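Local coordinates for melanin biosynthesis protein TyrA, putative (Shewanella oneidensis, PDB 2IIZ) that binds heme b and probably acts as a peroxidase of the dye-decolorizing (DyP) type, at residues 34-48 and 62-75. Numbering follows the deposited sequence.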
loop_
_atom_site.group_PDB
_atom_site.type_symbol
_atom_site.label_atom_id
_atom_site.label_comp_id
_atom_site.label_asym_id
_atom_site.label_seq_id
_atom_site.Cartn_x
_atom_site.Cartn_y
_atom_site.Cartn_z
ATOM N N GLU A 34 21.256 -22.772 6.038
ATOM C CA GLU A 34 20.193 -23.372 6.845
ATOM C C GLU A 34 20.566 -23.459 8.331
ATOM O O GLU A 34 19.714 -23.350 9.214
ATOM C CB GLU A 34 19.824 -24.747 6.283
ATOM C CG GLU A 34 19.407 -24.704 4.807
ATOM C CD GLU A 34 20.578 -24.886 3.842
ATOM O OE1 GLU A 34 21.737 -24.678 4.264
ATOM O OE2 GLU A 34 20.340 -25.238 2.661
ATOM N N SER A 35 21.849 -23.653 8.596
ATOM C CA SER A 35 22.354 -23.665 9.959
ATOM C C SER A 35 22.098 -22.343 10.710
ATOM O O SER A 35 21.885 -22.335 11.928
ATOM C CB SER A 35 23.847 -23.961 9.936
ATOM O OG SER A 35 24.344 -23.993 11.251
ATOM N N GLN A 36 22.123 -21.239 9.971
ATOM C CA GLN A 36 22.009 -19.899 10.547
ATOM C C GLN A 36 20.558 -19.397 10.528
ATOM O O GLN A 36 20.153 -18.590 11.360
ATOM C CB GLN A 36 22.914 -18.935 9.770
ATOM C CG GLN A 36 24.336 -19.461 9.523
ATOM C CD GLN A 36 25.153 -18.543 8.630
ATOM O OE1 GLN A 36 25.641 -18.955 7.570
ATOM N NE2 GLN A 36 25.307 -17.291 9.053
ATOM N N LEU A 37 19.784 -19.885 9.571
ATOM C CA LEU A 37 18.418 -19.432 9.386
ATOM C C LEU A 37 17.463 -20.020 10.417
ATOM O O LEU A 37 16.629 -19.318 10.983
ATOM C CB LEU A 37 17.947 -19.811 7.986
ATOM C CG LEU A 37 16.660 -19.163 7.494
ATOM C CD1 LEU A 37 16.616 -17.656 7.778
ATOM C CD2 LEU A 37 16.526 -19.451 6.007
ATOM N N ARG A 38 17.605 -21.317 10.643
ATOM C CA ARG A 38 16.753 -22.072 11.561
ATOM C C ARG A 38 16.547 -21.391 12.941
ATOM O O ARG A 38 15.407 -21.220 13.375
ATOM C CB ARG A 38 17.330 -23.480 11.703
ATOM C CG ARG A 38 16.340 -24.560 11.978
ATOM C CD ARG A 38 17.073 -25.885 12.208
ATOM N NE ARG A 38 17.886 -26.283 11.051
ATOM C CZ ARG A 38 19.205 -26.530 11.056
ATOM N NH1 ARG A 38 19.948 -26.431 12.165
ATOM N NH2 ARG A 38 19.790 -26.887 9.912
ATOM N N PRO A 39 17.637 -21.003 13.635
ATOM C CA PRO A 39 17.442 -20.216 14.861
ATOM C C PRO A 39 16.945 -18.786 14.625
ATOM O O PRO A 39 16.242 -18.239 15.469
ATOM C CB PRO A 39 18.839 -20.177 15.478
ATOM C CG PRO A 39 19.772 -20.358 14.339
ATOM C CD PRO A 39 19.067 -21.249 13.371
ATOM N N CYS A 40 17.304 -18.185 13.497
ATOM C CA CYS A 40 16.850 -16.825 13.180
ATOM C C CYS A 40 15.329 -16.796 12.941
ATOM O O CYS A 40 14.624 -15.866 13.350
ATOM C CB CYS A 40 17.620 -16.289 11.965
ATOM S SG CYS A 40 16.853 -14.890 11.118
ATOM N N ILE A 41 14.836 -17.830 12.271
ATOM C CA ILE A 41 13.398 -18.066 12.131
ATOM C C ILE A 41 12.718 -18.219 13.493
ATOM O O ILE A 41 11.582 -17.803 13.666
ATOM C CB ILE A 41 13.143 -19.328 11.293
ATOM C CG1 ILE A 41 13.366 -19.016 9.816
ATOM C CG2 ILE A 41 11.726 -19.851 11.505
ATOM C CD1 ILE A 41 13.315 -20.220 8.915
ATOM N N ALA A 42 13.415 -18.821 14.455
ATOM C CA ALA A 42 12.879 -18.956 15.817
ATOM C C ALA A 42 12.617 -17.590 16.447
ATOM O O ALA A 42 11.545 -17.348 17.003
ATOM C CB ALA A 42 13.827 -19.764 16.696
ATOM N N ASN A 43 13.606 -16.706 16.351
ATOM C CA ASN A 43 13.491 -15.349 16.883
ATOM C C ASN A 43 12.352 -14.579 16.251
ATOM O O ASN A 43 11.670 -13.834 16.943
ATOM C CB ASN A 43 14.776 -14.564 16.651
ATOM C CG ASN A 43 15.923 -15.102 17.441
ATOM O OD1 ASN A 43 15.778 -15.442 18.615
ATOM N ND2 ASN A 43 17.086 -15.186 16.805
ATOM N N VAL A 44 12.161 -14.764 14.942
ATOM C CA VAL A 44 11.138 -14.039 14.187
ATOM C C VAL A 44 9.746 -14.521 14.548
ATOM O O VAL A 44 8.836 -13.716 14.769
ATOM C CB VAL A 44 11.354 -14.159 12.661
ATOM C CG1 VAL A 44 10.171 -13.602 11.896
ATOM C CG2 VAL A 44 12.637 -13.422 12.243
ATOM N N ALA A 45 9.591 -15.836 14.605
ATOM C CA ALA A 45 8.335 -16.451 15.028
ATOM C C ALA A 45 7.907 -15.972 16.418
ATOM O O ALA A 45 6.747 -15.652 16.667
ATOM C CB ALA A 45 8.494 -17.950 15.037
ATOM N N GLN A 46 8.870 -15.932 17.317
ATOM C CA GLN A 46 8.644 -15.511 18.685
ATOM C C GLN A 46 8.213 -14.060 18.754
ATOM O O GLN A 46 7.248 -13.725 19.433
ATOM C CB GLN A 46 9.945 -15.658 19.443
ATOM C CG GLN A 46 9.852 -15.411 20.931
ATOM C CD GLN A 46 11.209 -15.523 21.574
ATOM O OE1 GLN A 46 11.444 -16.407 22.397
ATOM N NE2 GLN A 46 12.126 -14.618 21.193
ATOM N N TYR A 47 8.953 -13.209 18.049
ATOM C CA TYR A 47 8.704 -11.775 18.003
ATOM C C TYR A 47 7.281 -11.528 17.534
ATOM O O TYR A 47 6.537 -10.801 18.181
ATOM C CB TYR A 47 9.741 -11.152 17.066
ATOM C CG TYR A 47 9.623 -9.689 16.718
ATOM C CD1 TYR A 47 9.668 -8.696 17.690
ATOM C CD2 TYR A 47 9.491 -9.297 15.381
ATOM C CE1 TYR A 47 9.564 -7.339 17.327
ATOM C CE2 TYR A 47 9.388 -7.969 15.015
ATOM C CZ TYR A 47 9.423 -6.991 15.976
ATOM O OH TYR A 47 9.316 -5.676 15.554
ATOM N N ILE A 48 6.915 -12.154 16.418
ATOM C CA ILE A 48 5.563 -12.059 15.867
ATOM C C ILE A 48 4.464 -12.435 16.867
ATOM O O ILE A 48 3.378 -11.837 16.883
ATOM C CB ILE A 48 5.421 -12.933 14.592
ATOM C CG1 ILE A 48 6.191 -12.287 13.445
ATOM C CG2 ILE A 48 3.949 -13.075 14.178
ATOM C CD1 ILE A 48 6.260 -13.120 12.160
ATOM N N GLY A 62 0.081 -12.507 13.281
ATOM C CA GLY A 62 0.999 -12.908 12.236
ATOM C C GLY A 62 1.484 -14.348 12.334
ATOM O O GLY A 62 1.303 -15.019 13.350
ATOM N N PHE A 63 2.100 -14.816 11.255
ATOM C CA PHE A 63 2.761 -16.090 11.273
ATOM C C PHE A 63 3.901 -16.155 10.276
ATOM O O PHE A 63 3.922 -15.403 9.309
ATOM C CB PHE A 63 1.758 -17.261 11.120
ATOM C CG PHE A 63 1.112 -17.383 9.772
ATOM C CD1 PHE A 63 1.811 -17.869 8.677
ATOM C CD2 PHE A 63 -0.211 -17.036 9.599
ATOM C CE1 PHE A 63 1.193 -17.990 7.418
ATOM C CE2 PHE A 63 -0.817 -17.155 8.359
ATOM C CZ PHE A 63 -0.105 -17.634 7.272
ATOM N N VAL A 64 4.848 -17.054 10.549
ATOM C CA VAL A 64 5.881 -17.489 9.611
ATOM C C VAL A 64 5.622 -18.933 9.189
ATOM O O VAL A 64 5.475 -19.818 10.045
ATOM C CB VAL A 64 7.287 -17.484 10.227
ATOM C CG1 VAL A 64 8.355 -17.614 9.129
ATOM C CG2 VAL A 64 7.515 -16.212 11.015
ATOM N N ALA A 65 5.579 -19.145 7.871
ATOM C CA ALA A 65 5.419 -20.463 7.260
ATOM C C ALA A 65 6.546 -20.719 6.286
ATOM O O ALA A 65 7.207 -19.787 5.824
ATOM C CB ALA A 65 4.110 -20.558 6.545
ATOM N N ILE A 66 6.733 -22.001 5.983
ATOM C CA ILE A 66 7.931 -22.528 5.331
ATOM C C ILE A 66 7.568 -23.326 4.068
ATOM O O ILE A 66 6.697 -24.184 4.112
ATOM C CB ILE A 66 8.668 -23.439 6.335
ATOM C CG1 ILE A 66 9.241 -22.580 7.466
ATOM C CG2 ILE A 66 9.775 -24.241 5.674
ATOM C CD1 ILE A 66 9.315 -23.309 8.740
ATOM N N GLY A 67 8.238 -23.047 2.952
ATOM C CA GLY A 67 7.826 -23.606 1.663
ATOM C C GLY A 67 7.961 -25.121 1.587
ATOM O O GLY A 67 8.853 -25.707 2.203
ATOM N N ALA A 68 7.078 -25.757 0.825
ATOM C CA ALA A 68 7.088 -27.223 0.711
ATOM C C ALA A 68 8.418 -27.749 0.160
ATOM O O ALA A 68 8.940 -28.776 0.619
ATOM C CB ALA A 68 5.931 -27.687 -0.164
ATOM N N ASN A 69 8.961 -27.038 -0.825
ATOM C CA ASN A 69 10.191 -27.452 -1.512
ATOM C C ASN A 69 11.495 -27.094 -0.775
ATOM O O ASN A 69 12.585 -27.422 -1.238
ATOM C CB ASN A 69 10.207 -26.868 -2.937
ATOM C CG ASN A 69 9.378 -27.686 -3.914
ATOM O OD1 ASN A 69 8.746 -28.673 -3.532
ATOM N ND2 ASN A 69 9.378 -27.279 -5.183
ATOM N N TYR A 70 11.380 -26.419 0.363
ATOM C CA TYR A 70 12.547 -26.052 1.164
ATOM C C TYR A 70 12.546 -26.678 2.552
ATOM O O TYR A 70 13.561 -26.633 3.247
ATOM C CB TYR A 70 12.582 -24.541 1.305
ATOM C CG TYR A 70 13.838 -24.010 1.916
ATOM C CD1 TYR A 70 15.067 -24.209 1.300
ATOM C CD2 TYR A 70 13.802 -23.302 3.113
ATOM C CE1 TYR A 70 16.234 -23.718 1.861
ATOM C CE2 TYR A 70 14.957 -22.810 3.680
ATOM C CZ TYR A 70 16.170 -23.019 3.054
ATOM O OH TYR A 70 17.318 -22.527 3.617
ATOM N N TRP A 71 11.416 -27.256 2.966
ATOM C CA TRP A 71 11.321 -27.884 4.288
ATOM C C TRP A 71 12.546 -28.750 4.583
ATOM O O TRP A 71 13.142 -28.633 5.648
ATOM C CB TRP A 71 10.051 -28.743 4.431
ATOM C CG TRP A 71 9.912 -29.297 5.819
ATOM C CD1 TRP A 71 10.364 -30.510 6.279
ATOM C CD2 TRP A 71 9.287 -28.651 6.935
ATOM N NE1 TRP A 71 10.051 -30.652 7.606
ATOM C CE2 TRP A 71 9.390 -29.523 8.031
ATOM C CE3 TRP A 71 8.641 -27.412 7.110
ATOM C CZ2 TRP A 71 8.877 -29.201 9.288
ATOM C CZ3 TRP A 71 8.129 -27.092 8.369
ATOM C CH2 TRP A 71 8.252 -27.985 9.433
ATOM N N ASP A 72 12.908 -29.606 3.634
ATOM C CA ASP A 72 13.963 -30.612 3.863
ATOM C C ASP A 72 15.413 -30.107 3.879
ATOM O O ASP A 72 16.313 -30.823 4.301
ATOM C CB ASP A 72 13.802 -31.750 2.862
ATOM C CG ASP A 72 12.556 -32.558 3.121
ATOM O OD1 ASP A 72 12.110 -32.592 4.288
ATOM O OD2 ASP A 72 12.022 -33.156 2.169
ATOM N N SER A 73 15.631 -28.885 3.422
ATOM C CA SER A 73 16.914 -28.219 3.593
ATOM C C SER A 73 17.021 -27.686 5.023
ATOM O O SER A 73 18.076 -27.766 5.646
ATOM C CB SER A 73 17.039 -27.075 2.589
ATOM O OG SER A 73 16.891 -27.554 1.260
ATOM N N LEU A 74 15.913 -27.144 5.527
ATOM C CA LEU A 74 15.837 -26.576 6.876
ATOM C C LEU A 74 15.565 -27.586 7.971
ATOM O O LEU A 74 16.145 -27.482 9.044
ATOM C CB LEU A 74 14.715 -25.542 6.963
ATOM C CG LEU A 74 15.039 -24.055 6.858
ATOM C CD1 LEU A 74 13.766 -23.270 7.160
ATOM C CD2 LEU A 74 16.166 -23.628 7.784
ATOM N N TYR A 75 14.676 -28.546 7.715
ATOM C CA TYR A 75 14.240 -29.499 8.751
ATOM C C TYR A 75 14.342 -30.958 8.277
ATOM O O TYR A 75 13.339 -31.667 8.167
ATOM C CB TYR A 75 12.828 -29.147 9.226
ATOM C CG TYR A 75 12.730 -27.738 9.799
ATOM C CD1 TYR A 75 13.313 -27.414 11.019
ATOM C CD2 TYR A 75 12.055 -26.725 9.116
ATOM C CE1 TYR A 75 13.220 -26.113 11.540
ATOM C CE2 TYR A 75 11.963 -25.423 9.640
ATOM C CZ TYR A 75 12.544 -25.130 10.843
ATOM O OH TYR A 75 12.453 -23.856 11.352
HETATM O O HOH W 1 0.983 -13.212 16.219
#
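Helix 34-54 packs on strand 61-67 in the N-terminal half of a DyP-type peroxidase, a helix-on-sheet layer of the ferredoxin-like fold of the dimeric alpha+beta barrel clan; the short segment axes run nearly antiparallel, 156° apart and 7.9 Å at closest approach. Toward the later residues of 34-48, Val64 CG2 lies 3.5 Å from Ile48 CD1 and also meets Val44 CG1, both side chains crossing that of Val64 at about a right angle. The other branch of Ile48, CG2, rests on the Gly62 carbonyl group, while a water donates to Ile48 O (2.8 Å) and accepts a weak hydrogen bond from Gly62 N. Past the strand, the chain continues into the short helix 71-74, where Leu74 is a knob in a hole formed by Glu34, Leu37, Arg38 and Ile41. Its CD1 meets Ile41 CD1 tip to tip at 3.5 Å, and its CD2 lies 3.8 Å from Glu34 O. Beside this knob, Glu34 bends at chi2 (90°), bringing CG to 3.2 Å from Tyr70 OH, a buried hydroxyl without a polar partner in the model. Tyr75, whose ring also meets those of Phe306 (edge-to-face) and Phe310, takes Arg38 CG obliquely against its ring. The Arg38 chain then bends at chi3 (-59°), and NE donates to Leu74 O at 2.9 Å, within the carbonyl plane but tilted from that of the guanidinium.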